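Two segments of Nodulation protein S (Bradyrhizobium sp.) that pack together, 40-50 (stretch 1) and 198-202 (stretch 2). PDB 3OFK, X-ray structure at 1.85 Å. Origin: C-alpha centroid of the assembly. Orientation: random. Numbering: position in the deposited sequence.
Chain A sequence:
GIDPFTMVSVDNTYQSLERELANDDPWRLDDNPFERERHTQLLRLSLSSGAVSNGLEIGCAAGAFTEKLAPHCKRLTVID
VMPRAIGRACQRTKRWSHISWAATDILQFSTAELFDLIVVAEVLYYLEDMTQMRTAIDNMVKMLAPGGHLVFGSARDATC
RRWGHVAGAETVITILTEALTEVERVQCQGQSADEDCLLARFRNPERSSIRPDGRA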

# COMPACT_ATOMS: atom_id res chain seq x y z
N THR A 40 10.15 6.44 -3.86
CA THR A 40 10.31 7.56 -4.80
C THR A 40 9.31 7.40 -5.94
O THR A 40 8.58 8.35 -6.25
CB THR A 40 11.77 7.68 -5.31
OG1 THR A 40 12.64 7.91 -4.19
CG2 THR A 40 11.90 8.82 -6.30
N GLN A 41 9.23 6.20 -6.52
CA GLN A 41 8.24 5.93 -7.58
C GLN A 41 6.81 6.03 -7.10
O GLN A 41 5.95 6.63 -7.74
CB GLN A 41 8.46 4.53 -8.20
CG GLN A 41 9.73 4.39 -9.04
CD GLN A 41 9.90 5.48 -10.06
OE1 GLN A 41 8.92 5.95 -10.66
NE2 GLN A 41 11.15 5.91 -10.28
N LEU A 42 6.54 5.43 -5.97
CA LEU A 42 5.22 5.53 -5.37
C LEU A 42 4.79 7.02 -5.14
O LEU A 42 3.68 7.40 -5.49
CB LEU A 42 5.18 4.70 -4.08
CG LEU A 42 3.82 4.22 -3.61
CD1 LEU A 42 3.32 3.08 -4.50
CD2 LEU A 42 3.87 3.80 -2.16
N LEU A 43 5.69 7.85 -4.60
CA LEU A 43 5.39 9.27 -4.40
C LEU A 43 5.29 10.01 -5.74
O LEU A 43 4.40 10.83 -5.88
CB LEU A 43 6.39 9.97 -3.47
CG LEU A 43 6.03 11.40 -3.00
CD1 LEU A 43 4.74 11.45 -2.20
CD2 LEU A 43 7.12 12.00 -2.18
N ARG A 44 6.15 9.70 -6.72
CA ARG A 44 6.09 10.36 -8.02
C ARG A 44 4.72 10.13 -8.63
O ARG A 44 4.09 11.07 -9.12
CB ARG A 44 7.19 9.87 -9.00
CG ARG A 44 7.08 10.47 -10.41
CD ARG A 44 8.15 9.94 -11.36
NE ARG A 44 8.01 8.50 -11.60
CZ ARG A 44 7.15 7.94 -12.46
NH1 ARG A 44 6.33 8.70 -13.17
NH2 ARG A 44 7.11 6.62 -12.61
N LEU A 45 4.26 8.88 -8.60
CA LEU A 45 2.93 8.55 -9.10
C LEU A 45 1.85 9.28 -8.30
O LEU A 45 0.87 9.72 -8.88
CB LEU A 45 2.69 7.03 -9.08
CG LEU A 45 3.56 6.14 -10.00
CD1 LEU A 45 3.28 4.63 -9.85
CD2 LEU A 45 3.41 6.58 -11.43
N SER A 46 2.00 9.36 -6.98
CA SER A 46 0.96 9.96 -6.12
C SER A 46 0.82 11.46 -6.39
O SER A 46 -0.30 12.01 -6.33
CB SER A 46 1.29 9.73 -4.63
OG SER A 46 1.48 8.35 -4.31
N LEU A 47 1.95 12.10 -6.73
CA LEU A 47 1.99 13.56 -6.93
C LEU A 47 1.76 13.95 -8.38
O LEU A 47 1.75 15.14 -8.68
CB LEU A 47 3.33 14.15 -6.44
CG LEU A 47 3.62 14.08 -4.94
CD1 LEU A 47 4.95 14.81 -4.58
CD2 LEU A 47 2.45 14.66 -4.11
N SER A 48 1.56 12.97 -9.28
CA SER A 48 1.50 13.27 -10.73
C SER A 48 0.52 14.37 -11.08
O SER A 48 0.75 15.09 -12.05
CB SER A 48 1.15 12.03 -11.54
OG SER A 48 2.15 11.04 -11.37
N SER A 49 -0.56 14.49 -10.31
CA SER A 49 -1.63 15.47 -10.54
C SER A 49 -1.59 16.66 -9.59
O SER A 49 -2.58 17.39 -9.47
CB SER A 49 -3.01 14.79 -10.41
OG SER A 49 -3.34 14.08 -11.60
N GLY A 50 -0.45 16.87 -8.92
CA GLY A 50 -0.28 17.98 -7.97
C GLY A 50 -0.73 17.61 -6.56
O GLY A 50 -0.77 16.44 -6.21
N LEU A 198 6.04 -3.98 -9.32
CA LEU A 198 5.29 -3.32 -10.38
C LEU A 198 4.41 -2.30 -9.70
O LEU A 198 3.78 -2.62 -8.71
CB LEU A 198 4.42 -4.32 -11.14
CG LEU A 198 3.93 -3.98 -12.55
CD1 LEU A 198 5.06 -3.47 -13.46
CD2 LEU A 198 3.30 -5.22 -13.14
N LEU A 199 4.44 -1.06 -10.19
CA LEU A 199 3.54 -0.03 -9.72
C LEU A 199 2.74 0.44 -10.90
O LEU A 199 3.25 0.51 -12.03
CB LEU A 199 4.31 1.17 -9.13
CG LEU A 199 5.48 0.90 -8.19
CD1 LEU A 199 5.96 2.19 -7.49
CD2 LEU A 199 5.05 -0.10 -7.17
N ALA A 200 1.48 0.77 -10.64
CA ALA A 200 0.58 1.32 -11.64
C ALA A 200 -0.34 2.35 -10.98
O ALA A 200 -0.80 2.18 -9.85
CB ALA A 200 -0.24 0.20 -12.30
N ARG A 201 -0.59 3.42 -11.73
CA ARG A 201 -1.47 4.48 -11.32
C ARG A 201 -2.74 4.33 -12.14
O ARG A 201 -2.69 4.33 -13.38
CB ARG A 201 -0.80 5.83 -11.55
CG ARG A 201 -1.62 7.05 -11.11
CD ARG A 201 -0.80 8.31 -11.34
NE ARG A 201 -1.47 9.54 -10.88
CZ ARG A 201 -1.97 10.50 -11.67
NH1 ARG A 201 -1.91 10.41 -13.00
NH2 ARG A 201 -2.54 11.57 -11.11
N PHE A 202 -3.87 4.22 -11.45
CA PHE A 202 -5.17 4.06 -12.09
C PHE A 202 -6.04 5.30 -11.90
O PHE A 202 -5.93 5.99 -10.88
CB PHE A 202 -5.88 2.83 -11.54
CG PHE A 202 -5.19 1.53 -11.88
CD1 PHE A 202 -5.65 0.74 -12.94
CD2 PHE A 202 -4.12 1.08 -11.13
CE1 PHE A 202 -5.03 -0.44 -13.26
CE2 PHE A 202 -3.50 -0.13 -11.44
CZ PHE A 202 -3.97 -0.89 -12.51
O HOH W 1 -2.14 10.51 -8.14

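A helix end packs on a nearly parallel strand through a small leucine cluster that gives way, toward the C-terminal side, to one extended arginine reaching the turn beyond the helix. The axes diverge by 9° and approach to 9.0 Å, so alternate strand residues that point toward the helix meet successive helical levels: by CA position, Leu199 lies nearest Leu42 and Arg201 nearest Leu45.

Alternation along the strand sets the pattern, with Leu199 and Arg201 pointing toward the helix and Ala200 away. Leu199 fills the space beside Gln41 and Leu42, its CD1 3.5 Å from Gln41 CB and 4.1 Å from Leu42 CD1, while Leu45 CD1 closes on Leu199 CB at 3.7 Å. Branched, apolar side chains suit this buried ground. Gln41 contributes its aliphatic base here, and its end leads away, where OE1 accepts hydrogen bonds from Arg44 NE and NH2.

Arg201 has the largest covered area, 104 Å². With chi1 to chi3 all t, its chain runs straight to the turn. There Arg201 NH2 donates to Ser49 OG at 2.7 Å, near the guanidinium plane, and Ser48 CB lies over one face, 3.5 Å from Arg201 CZ. Serine suits both places: Ser49 offers a hydroxyl acceptor at the edge, and Ser48 lays its CB against the face. A water accepts from Arg201 NE and donates to Ser46 O, linking the arginine to the backbone of Ser46.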